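Local structure of ricin B lectin (Clostridium thermocellum, 3VSF) at residues A[241-246]-A[331-336]; A[412-417]-A[434-439]; A[468-473]-A[479-484]. The protein is an exo-beta-1,3-galactanase that joins a family 43 glycoside hydrolase domain to a galactose-binding, ricin-type beta-trefoil module. All coordinates share one frame; numbering follows the deposited sequence.

Overall arrangement
The contacts follow one another along the chain without overlapping. Contact 1 lies in the five-bladed beta-propeller of the family 43 hydrolase, where 241-246 belongs to the fourth four-stranded sheet and 331-336 to the fifth. Contacts 2 and 3 belong to the sugar-binding beta-trefoil module that follows. The centres of contacts 1 and 2 are 23 Å apart and their nearest atoms about 6 Å, so contact 1 is on the side of the catalytic domain nearest the lectin module, where Ile-331 touches Arg-419. Contact 3 is about 36 Å from contact 1, centre to centre, but only 17 Å from contact 2, which it touches: strands 432-437 and 479-484 are neighbours in one sheet.

Contact 1: A[241-246]-A[331-336]; sequences KRNGYY and ISDTTL
Asp-333 meets Tyr-245 with its methylene carbon, not its carboxylate, over the aromatic face, and no hydrogen bond crosses between the two segments. Asp-333 CB stands 4.1 Å from the centroid of the Tyr-245 ring and 19° off the ring normal, a CH-pi contact displaced toward the CE2 side. The carboxylate continues past that rim, its plane inclined 30° to the ring, and Asp-333 OD2 comes to 3.9 Å from Tyr-245 CE2. With CG of the tyrosine anti to its own carbonyl carbon (chi1 -82°), the phenol leaves the turn beside the backbone N and presents this face to the aspartate. Arg-242 approaches the other carboxylate oxygen: its NE is 4.4 Å from Asp-333 OD1, beyond salt-bridge range, with the oxygen near the guanidinium plane at its edge. The attraction between these opposite charges is therefore probably a loose one at a partly exposed surface.

Both segments are connections between antiparallel strands in adjacent blades of the beta-propeller. Residues 241-246 form the hairpin turn between strands 237-241 and 246-251, closed by a bond from Arg-242 N to Tyr-245 O (3.1 Å), with Gly-244 at positive phi. Residues 331-336 link strands 322-330 and 336-337 through a classic beta bulge, in which Ile-331 and Ser-332 both face Thr-335 and Ser-332 N donates to Thr-335 O at 3.0 Å. The blades are also tied by phenol groups of the fourth sheet: Tyr-247 OH is hydrogen-bonded to Asp-333 O, and Tyr-263 OH to Leu-336 N. At the far side of the hairpin, Lys-241 NZ donates to Tyr-246 OH (3.2 Å), and both side chains pack on Phe-190 of the preceding blade.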
loop_
_atom_site.group_PDB
_atom_site.type_symbol
_atom_site.label_atom_id
_atom_site.label_comp_id
_atom_site.label_asym_id
_atom_site.label_seq_id
_atom_site.Cartn_x
_atom_site.Cartn_y
_atom_site.Cartn_z
ATOM N N LYS A 241 8.162 3.205 11.510
ATOM C CA LYS A 241 9.480 3.801 11.691
ATOM C C LYS A 241 10.520 3.004 10.909
ATOM O O LYS A 241 10.402 1.787 10.774
ATOM C CB LYS A 241 9.847 3.836 13.177
ATOM C CG LYS A 241 11.163 4.528 13.489
ATOM C CD LYS A 241 11.429 4.544 14.986
ATOM C CE LYS A 241 12.686 5.331 15.324
ATOM N NZ LYS A 241 12.919 5.399 16.794
ATOM N N ARG A 242 11.535 3.690 10.392
ATOM C CA ARG A 242 12.566 3.022 9.604
ATOM C C ARG A 242 13.972 3.272 10.148
ATOM O O ARG A 242 14.549 2.410 10.810
ATOM C CB ARG A 242 12.480 3.441 8.134
ATOM C CG ARG A 242 13.176 2.481 7.180
ATOM C CD ARG A 242 13.070 2.951 5.738
ATOM N NE ARG A 242 14.381 3.249 5.168
ATOM C CZ ARG A 242 15.134 2.363 4.522
ATOM N NH1 ARG A 242 14.705 1.119 4.357
ATOM N NH2 ARG A 242 16.315 2.722 4.036
ATOM N N ASN A 243 14.518 4.451 9.866
ATOM C CA ASN A 243 15.870 4.789 10.304
ATOM C C ASN A 243 15.901 6.076 11.116
ATOM O O ASN A 243 16.457 7.082 10.677
ATOM C CB ASN A 243 16.804 4.919 9.102
ATOM C CG ASN A 243 16.729 3.723 8.177
ATOM O OD1 ASN A 243 16.448 2.607 8.610
ATOM N ND2 ASN A 243 16.978 3.952 6.892
ATOM N N GLY A 244 15.307 6.040 12.303
ATOM C CA GLY A 244 15.187 7.232 13.121
ATOM C C GLY A 244 14.177 8.178 12.505
ATOM O O GLY A 244 14.063 9.337 12.907
ATOM N N TYR A 245 13.444 7.673 11.518
ATOM C CA TYR A 245 12.413 8.448 10.841
ATOM C C TYR A 245 11.039 7.816 11.028
ATOM O O TYR A 245 10.836 6.645 10.708
ATOM C CB TYR A 245 12.725 8.568 9.347
ATOM C CG TYR A 245 13.714 9.657 9.001
ATOM C CD1 TYR A 245 13.285 10.947 8.725
ATOM C CD2 TYR A 245 15.077 9.394 8.943
ATOM C CE1 TYR A 245 14.183 11.948 8.407
ATOM C CE2 TYR A 245 15.984 10.389 8.625
ATOM C CZ TYR A 245 15.531 11.663 8.357
ATOM O OH TYR A 245 16.427 12.658 8.040
ATOM N N TYR A 246 10.099 8.597 11.549
ATOM C CA TYR A 246 8.725 8.140 11.694
ATOM C C TYR A 246 7.930 8.501 10.445
ATOM O O TYR A 246 8.110 9.577 9.874
ATOM C CB TYR A 246 8.072 8.760 12.931
ATOM C CG TYR A 246 8.771 8.428 14.232
ATOM C CD1 TYR A 246 9.629 9.341 14.835
ATOM C CD2 TYR A 246 8.573 7.205 14.858
ATOM C CE1 TYR A 246 10.268 9.044 16.024
ATOM C CE2 TYR A 246 9.208 6.898 16.047
ATOM C CZ TYR A 246 10.055 7.821 16.626
ATOM O OH TYR A 246 10.690 7.520 17.809
ATOM N N ILE A 331 12.672 5.273 -1.679
ATOM C CA ILE A 331 13.681 5.881 -2.538
ATOM C C ILE A 331 14.716 6.587 -1.674
ATOM O O ILE A 331 15.922 6.425 -1.864
ATOM C CB ILE A 331 13.068 6.907 -3.512
ATOM C CG1 ILE A 331 12.486 6.208 -4.741
ATOM C CG2 ILE A 331 14.116 7.916 -3.949
ATOM C CD1 ILE A 331 11.334 5.289 -4.436
ATOM N N SER A 332 14.226 7.370 -0.720
ATOM C CA SER A 332 15.080 8.085 0.218
ATOM C C SER A 332 14.397 8.132 1.579
ATOM O O SER A 332 13.251 7.707 1.719
ATOM C CB SER A 332 15.349 9.504 -0.285
ATOM O OG SER A 332 16.159 10.226 0.627
ATOM N N ASP A 333 15.101 8.645 2.582
ATOM C CA ASP A 333 14.526 8.788 3.913
ATOM C C ASP A 333 13.309 9.707 3.882
ATOM O O ASP A 333 12.439 9.627 4.748
ATOM C CB ASP A 333 15.565 9.326 4.900
ATOM C CG ASP A 333 16.681 8.336 5.169
ATOM O OD1 ASP A 333 16.461 7.122 4.978
ATOM O OD2 ASP A 333 17.777 8.774 5.578
ATOM N N THR A 334 13.251 10.573 2.876
ATOM C CA THR A 334 12.164 11.538 2.762
ATOM C C THR A 334 11.266 11.255 1.561
ATOM O O THR A 334 10.226 11.890 1.392
ATOM C CB THR A 334 12.700 12.977 2.651
ATOM O OG1 THR A 334 13.475 13.111 1.453
ATOM C CG2 THR A 334 13.569 13.315 3.854
ATOM N N THR A 335 11.670 10.300 0.729
ATOM C CA THR A 335 10.914 9.979 -0.478
ATOM C C THR A 335 10.412 8.539 -0.468
ATOM O O THR A 335 11.203 7.596 -0.463
ATOM C CB THR A 335 11.754 10.215 -1.747
ATOM O OG1 THR A 335 12.224 11.568 -1.767
ATOM C CG2 THR A 335 10.920 9.953 -2.991
ATOM N N LEU A 336 9.092 8.378 -0.467
ATOM C CA LEU A 336 8.481 7.054 -0.449
ATOM C C LEU A 336 7.740 6.757 -1.748
ATOM O O LEU A 336 7.282 7.667 -2.437
ATOM C CB LEU A 336 7.529 6.909 0.743
ATOM C CG LEU A 336 8.149 6.620 2.114
ATOM C CD1 LEU A 336 9.115 7.716 2.531
ATOM C CD2 LEU A 336 7.059 6.440 3.162
#

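Contact 2: A[412-417]-A[434-439]; sequences IVNVKS and LIQYTS
Gln-436 reaches across from its strand and brings its carbonyl oxygen up to Ser-417 OG, alongside Asn-414 CB. Its CG sits between the backbone N and the carbonyl carbon (chi1 66°), and the chain is extended beyond it, which carries the amide clear of strand 432-437 and into the loop that follows strand 409-414. Gln-436 OE1 ends 2.7 Å from Ser-417 OG. The same oxygen lies 4.0 Å from Asn-414 CB, a plain van der Waals approach, and the two amide planes are almost perpendicular, 88° apart. The amide nitrogen of the glutamine has its own partners: NE2 is hydrogen-bonded to Asp-382 O and Ser-380 O. Those two bonds fix the rotation of the amide, directing OE1 at the serine.

Asn-414 organises the turn that brings Ser-417 into place. In an Asx motif, its OD1 accepts from Ser-417 N at 3.1 Å, the donor lying in the carbonyl plane on a lone pair, while its ND2 is bound to Ser-397 O. This buried amide is thus held at both ends, and the turn is fastened to the neighbouring loop. The fold around it is the beta-trefoil of family 13 carbohydrate-binding modules: Ile-412 packs on Trp-400, Leu-421 and Trp-447, and Leu-434 also touches Trp-447. Trp-447 belongs to a QxW motif, the sequence signature of ricin-type lectins, and the glutamine of that motif, Gln-445, binds Thr-438 O through NE2. Asp-422 binds beta-D-galactose in another structure of this protein, though the site holds no galactose here. The side chain of Gln-436 is about 6 Å from that of Asp-422, and Ile-435 and Tyr-437 touch Asp-422 from the same strand.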
loop_
_atom_site.group_PDB
_atom_site.type_symbol
_atom_site.label_atom_id
_atom_site.label_comp_id
_atom_site.label_asym_id
_atom_site.label_seq_id
_atom_site.Cartn_x
_atom_site.Cartn_y
_atom_site.Cartn_z
ATOM N N ILE A 412 5.713 -2.191 -20.456
ATOM C CA ILE A 412 7.123 -2.371 -20.768
ATOM C C ILE A 412 7.956 -2.073 -19.528
ATOM O O ILE A 412 8.167 -0.913 -19.175
ATOM C CB ILE A 412 7.569 -1.463 -21.926
ATOM C CG1 ILE A 412 6.669 -1.677 -23.145
ATOM C CG2 ILE A 412 9.024 -1.728 -22.282
ATOM C CD1 ILE A 412 7.055 -0.842 -24.346
ATOM N N VAL A 413 8.423 -3.126 -18.865
ATOM C CA VAL A 413 9.130 -2.983 -17.597
ATOM C C VAL A 413 10.625 -3.235 -17.746
ATOM O O VAL A 413 11.040 -4.221 -18.352
ATOM C CB VAL A 413 8.567 -3.946 -16.532
ATOM C CG1 VAL A 413 9.187 -3.655 -15.172
ATOM C CG2 VAL A 413 7.054 -3.837 -16.464
ATOM N N ASN A 414 11.431 -2.338 -17.186
ATOM C CA ASN A 414 12.880 -2.494 -17.203
ATOM C C ASN A 414 13.296 -3.651 -16.303
ATOM O O ASN A 414 12.642 -3.927 -15.298
ATOM C CB ASN A 414 13.559 -1.197 -16.758
ATOM C CG ASN A 414 15.039 -1.165 -17.095
ATOM O OD1 ASN A 414 15.886 -1.464 -16.254
ATOM N ND2 ASN A 414 15.354 -0.796 -18.331
ATOM N N VAL A 415 14.376 -4.333 -16.665
ATOM C CA VAL A 415 14.842 -5.474 -15.886
ATOM C C VAL A 415 15.721 -5.041 -14.716
ATOM O O VAL A 415 15.487 -5.442 -13.576
ATOM C CB VAL A 415 15.601 -6.491 -16.758
ATOM C CG1 VAL A 415 16.266 -7.545 -15.887
ATOM C CG2 VAL A 415 14.656 -7.138 -17.759
ATOM N N LYS A 416 16.728 -4.222 -15.002
ATOM C CA LYS A 416 17.628 -3.733 -13.964
ATOM C C LYS A 416 16.854 -2.995 -12.874
ATOM O O LYS A 416 17.212 -3.049 -11.697
ATOM C CB LYS A 416 18.702 -2.823 -14.564
ATOM C CG LYS A 416 19.731 -2.346 -13.556
ATOM C CD LYS A 416 20.803 -1.495 -14.213
ATOM C CE LYS A 416 21.807 -0.998 -13.185
ATOM N NZ LYS A 416 22.901 -0.205 -13.809
ATOM N N SER A 417 15.792 -2.306 -13.277
ATOM C CA SER A 417 14.903 -1.635 -12.337
ATOM C C SER A 417 13.459 -1.978 -12.675
ATOM O O SER A 417 13.048 -1.879 -13.830
ATOM C CB SER A 417 15.110 -0.119 -12.383
ATOM O OG SER A 417 14.803 0.397 -13.666
ATOM N N LEU A 434 9.918 10.471 -22.595
ATOM C CA LEU A 434 9.621 9.193 -21.955
ATOM C C LEU A 434 10.618 8.907 -20.838
ATOM O O LEU A 434 11.811 9.178 -20.974
ATOM C CB LEU A 434 9.640 8.056 -22.978
ATOM C CG LEU A 434 8.297 7.643 -23.584
ATOM C CD1 LEU A 434 7.549 8.848 -24.129
ATOM C CD2 LEU A 434 8.496 6.593 -24.667
ATOM N N ILE A 435 10.122 8.359 -19.735
ATOM C CA ILE A 435 10.965 8.035 -18.592
ATOM C C ILE A 435 10.612 6.660 -18.047
ATOM O O ILE A 435 9.655 6.031 -18.498
ATOM C CB ILE A 435 10.790 9.060 -17.454
ATOM C CG1 ILE A 435 9.348 9.040 -16.939
ATOM C CG2 ILE A 435 11.170 10.455 -17.922
ATOM C CD1 ILE A 435 9.079 10.032 -15.828
ATOM N N GLN A 436 11.394 6.190 -17.081
ATOM C CA GLN A 436 11.024 5.002 -16.325
ATOM C C GLN A 436 10.451 5.454 -14.988
ATOM O O GLN A 436 11.071 6.242 -14.275
ATOM C CB GLN A 436 12.224 4.076 -16.118
ATOM C CG GLN A 436 13.324 4.650 -15.239
ATOM C CD GLN A 436 14.367 3.614 -14.865
ATOM O OE1 GLN A 436 14.294 2.462 -15.294
ATOM N NE2 GLN A 436 15.342 4.018 -14.061
ATOM N N TYR A 437 9.261 4.971 -14.656
ATOM C CA TYR A 437 8.582 5.421 -13.449
ATOM C C TYR A 437 7.936 4.256 -12.710
ATOM O O TYR A 437 7.715 3.190 -13.283
ATOM C CB TYR A 437 7.528 6.474 -13.798
ATOM C CG TYR A 437 7.132 7.365 -12.643
ATOM C CD1 TYR A 437 7.981 8.368 -12.193
ATOM C CD2 TYR A 437 5.905 7.213 -12.010
ATOM C CE1 TYR A 437 7.622 9.189 -11.139
ATOM C CE2 TYR A 437 5.538 8.029 -10.955
ATOM C CZ TYR A 437 6.400 9.015 -10.525
ATOM O OH TYR A 437 6.041 9.832 -9.476
ATOM N N THR A 438 7.639 4.470 -11.434
ATOM C CA THR A 438 6.978 3.461 -10.619
ATOM C C THR A 438 5.642 3.089 -11.247
ATOM O O THR A 438 4.916 3.954 -11.734
ATOM C CB THR A 438 6.731 3.978 -9.192
ATOM O OG1 THR A 438 5.503 4.714 -9.153
ATOM C CG2 THR A 438 7.870 4.883 -8.753
ATOM N N SER A 439 5.321 1.800 -11.246
ATOM C CA SER A 439 4.059 1.339 -11.810
ATOM C C SER A 439 2.889 1.909 -11.015
ATOM O O SER A 439 2.867 1.829 -9.787
ATOM C CB SER A 439 3.998 -0.189 -11.823
ATOM O OG SER A 439 2.801 -0.644 -12.429
#

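Contact 3: A[468-473]-A[479-484]; sequences IDVRKW and GIIQQW. With GOL (glycerol), chain G.
Asp-469 and Gln-482 face each other as a hydrogen-bonded antiparallel pair, and their side chains grip one glycerol molecule. Between the backbones, Asp-469 N donates to Gln-482 O at 2.8 Å from well above the carbonyl plane, whereas Gln-482 N returns a straighter bond to Asp-469 O (2.6 Å). Arg-471 N continues the pairing to Ile-480 O at 2.8 Å.

Both oxygens of the Asp-469 carboxylate are engaged: OD2 accepts from glycerol O1 (2.7 Å) and from Gln-492 NE2, and OD1 receives a weak bond from glycerol O2. Gln-482 NE2 donates to glycerol O3 at 3.0 Å, joined there by a weak bond from Lys-472 N; Asn-491 ND2 binds the ligand as well. Gln-482 OE1 turns the other way, lying over the face of the Arg-471 guanidinium at too poor an angle for a hydrogen bond. The Trp-484 ring flanks the glycerol, whose C2 lies 3.6 Å above the ring plane. An acidic residue, amides and an aromatic platform gathered round a polyol are consistent with a galactose-type site of a ricin-type trefoil, the glycerol probably coming from the crystallisation liquor.

On the other face Ile-468, Val-470 and Ile-481 pack together, beside Gln-483, whose NE2 is bound to Ser-427 O. Ile-481 CG2 meets Ile-468 CG2 at 3.6 Å, and Ile-481 CD1 reaches Val-470 CG2. Beyond the hairpin, Ile-468 O accepts from Trp-494 NE1, and the Ile-468 side chain packs on Ile-459 of strand 456-461, while strand 479-484 pairs further with strands 385-390 and 432-437.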
loop_
_atom_site.group_PDB
_atom_site.type_symbol
_atom_site.label_atom_id
_atom_site.label_comp_id
_atom_site.label_asym_id
_atom_site.label_seq_id
_atom_site.Cartn_x
_atom_site.Cartn_y
_atom_site.Cartn_z
ATOM N N ILE A 468 6.338 5.655 -29.619
ATOM C CA ILE A 468 7.672 5.784 -29.052
ATOM C C ILE A 468 8.602 6.265 -30.155
ATOM O O ILE A 468 8.703 5.636 -31.209
ATOM C CB ILE A 468 8.181 4.444 -28.498
ATOM C CG1 ILE A 468 7.257 3.940 -27.388
ATOM C CG2 ILE A 468 9.609 4.584 -27.988
ATOM C CD1 ILE A 468 7.718 2.652 -26.747
ATOM N N ASP A 469 9.280 7.381 -29.912
ATOM C CA ASP A 469 10.022 8.062 -30.965
ATOM C C ASP A 469 11.415 8.479 -30.499
ATOM O O ASP A 469 11.586 8.956 -29.380
ATOM C CB ASP A 469 9.233 9.293 -31.420
ATOM C CG ASP A 469 9.785 9.915 -32.687
ATOM O OD1 ASP A 469 11.011 9.847 -32.907
ATOM O OD2 ASP A 469 8.989 10.481 -33.465
ATOM N N VAL A 470 12.407 8.291 -31.364
ATOM C CA VAL A 470 13.749 8.798 -31.108
ATOM C C VAL A 470 13.825 10.253 -31.559
ATOM O O VAL A 470 13.690 10.550 -32.746
ATOM C CB VAL A 470 14.821 7.980 -31.851
ATOM C CG1 VAL A 470 16.211 8.486 -31.498
ATOM C CG2 VAL A 470 14.688 6.503 -31.518
ATOM N N ARG A 471 14.039 11.156 -30.606
ATOM C CA ARG A 471 14.011 12.590 -30.883
ATOM C C ARG A 471 14.959 13.004 -32.005
ATOM O O ARG A 471 16.140 12.652 -31.997
ATOM C CB ARG A 471 14.336 13.391 -29.621
ATOM C CG ARG A 471 14.323 14.896 -29.841
ATOM C CD ARG A 471 14.962 15.643 -28.685
ATOM N NE ARG A 471 14.307 15.357 -27.413
ATOM C CZ ARG A 471 13.167 15.916 -27.018
ATOM N NH1 ARG A 471 12.548 16.787 -27.805
ATOM N NH2 ARG A 471 12.643 15.600 -25.843
ATOM N N LYS A 472 14.429 13.759 -32.961
ATOM C CA LYS A 472 15.231 14.327 -34.040
ATOM C C LYS A 472 15.943 13.278 -34.890
ATOM O O LYS A 472 17.000 13.551 -35.459
ATOM C CB LYS A 472 16.254 15.316 -33.479
ATOM C CG LYS A 472 15.954 16.769 -33.800
ATOM C CD LYS A 472 14.707 17.248 -33.086
ATOM C CE LYS A 472 14.330 18.649 -33.536
ATOM N NZ LYS A 472 14.009 18.684 -34.992
ATOM N N TRP A 473 15.364 12.086 -34.976
ATOM C CA TRP A 473 15.945 11.011 -35.776
ATOM C C TRP A 473 17.384 10.710 -35.363
ATOM O O TRP A 473 18.173 10.214 -36.168
ATOM C CB TRP A 473 15.908 11.373 -37.262
ATOM C CG TRP A 473 14.532 11.445 -37.845
ATOM C CD1 TRP A 473 13.570 12.372 -37.568
ATOM C CD2 TRP A 473 13.969 10.567 -38.827
ATOM N NE1 TRP A 473 12.440 12.119 -38.307
ATOM C CE2 TRP A 473 12.660 11.016 -39.089
ATOM C CE3 TRP A 473 14.444 9.441 -39.507
ATOM C CZ2 TRP A 473 11.820 10.381 -40.001
ATOM C CZ3 TRP A 473 13.609 8.810 -40.413
ATOM C CH2 TRP A 473 12.312 9.282 -40.651
ATOM N N GLY A 479 20.552 9.347 -27.441
ATOM C CA GLY A 479 19.420 9.945 -28.122
ATOM C C GLY A 479 18.165 9.867 -27.275
ATOM O O GLY A 479 17.781 8.790 -26.820
ATOM N N ILE A 480 17.526 11.011 -27.059
ATOM C CA ILE A 480 16.344 11.075 -26.210
ATOM C C ILE A 480 15.167 10.322 -26.817
ATOM O O ILE A 480 14.798 10.553 -27.967
ATOM C CB ILE A 480 15.914 12.531 -25.932
ATOM C CG1 ILE A 480 16.959 13.252 -25.079
ATOM C CG2 ILE A 480 14.561 12.561 -25.240
ATOM C CD1 ILE A 480 18.190 13.686 -25.847
ATOM N N ILE A 481 14.585 9.416 -26.037
ATOM C CA ILE A 481 13.377 8.713 -26.453
ATOM C C ILE A 481 12.155 9.502 -26.005
ATOM O O ILE A 481 12.034 9.862 -24.835
ATOM C CB ILE A 481 13.315 7.293 -25.867
ATOM C CG1 ILE A 481 14.529 6.481 -26.322
ATOM C CG2 ILE A 481 12.027 6.604 -26.285
ATOM C CD1 ILE A 481 14.655 6.363 -27.824
ATOM N N GLN A 482 11.251 9.771 -26.940
ATOM C CA GLN A 482 10.114 10.639 -26.665
ATOM C C GLN A 482 8.806 10.095 -27.223
ATOM O O GLN A 482 8.715 8.939 -27.636
ATOM C CB GLN A 482 10.365 12.032 -27.245
ATOM C CG GLN A 482 10.428 12.056 -28.765
ATOM C CD GLN A 482 10.723 13.435 -29.322
ATOM O OE1 GLN A 482 11.165 14.328 -28.601
ATOM N NE2 GLN A 482 10.475 13.615 -30.614
ATOM N N GLN A 483 7.797 10.957 -27.229
ATOM C CA GLN A 483 6.472 10.624 -27.719
ATOM C C GLN A 483 6.177 11.521 -28.915
ATOM O O GLN A 483 6.444 12.722 -28.871
ATOM C CB GLN A 483 5.450 10.869 -26.611
ATOM C CG GLN A 483 4.039 10.418 -26.920
ATOM C CD GLN A 483 3.070 10.785 -25.814
ATOM O OE1 GLN A 483 2.395 9.923 -25.250
ATOM N NE2 GLN A 483 2.999 12.072 -25.494
ATOM N N TRP A 484 5.636 10.948 -29.985
ATOM C CA TRP A 484 5.376 11.726 -31.192
ATOM C C TRP A 484 4.299 11.087 -32.061
ATOM O O TRP A 484 4.115 9.871 -32.046
ATOM C CB TRP A 484 6.665 11.896 -31.996
ATOM C CG TRP A 484 6.640 13.049 -32.953
ATOM C CD1 TRP A 484 6.104 13.063 -34.206
ATOM C CD2 TRP A 484 7.187 14.356 -32.735
ATOM N NE1 TRP A 484 6.278 14.299 -34.782
ATOM C CE2 TRP A 484 6.941 15.110 -33.899
ATOM C CE3 TRP A 484 7.857 14.962 -31.668
ATOM C CZ2 TRP A 484 7.340 16.438 -34.026
ATOM C CZ3 TRP A 484 8.254 16.281 -31.795
ATOM C CH2 TRP A 484 7.994 17.004 -32.965
HETATM C C1 GOL G . 10.181 13.270 -35.528
HETATM O O1 GOL G . 9.949 11.880 -35.542
HETATM C C2 GOL G . 10.465 13.730 -34.102
HETATM O O2 GOL G . 11.044 12.672 -33.374
HETATM C C3 GOL G . 11.432 14.908 -34.127
HETATM O O3 GOL G . 11.623 15.383 -32.812
#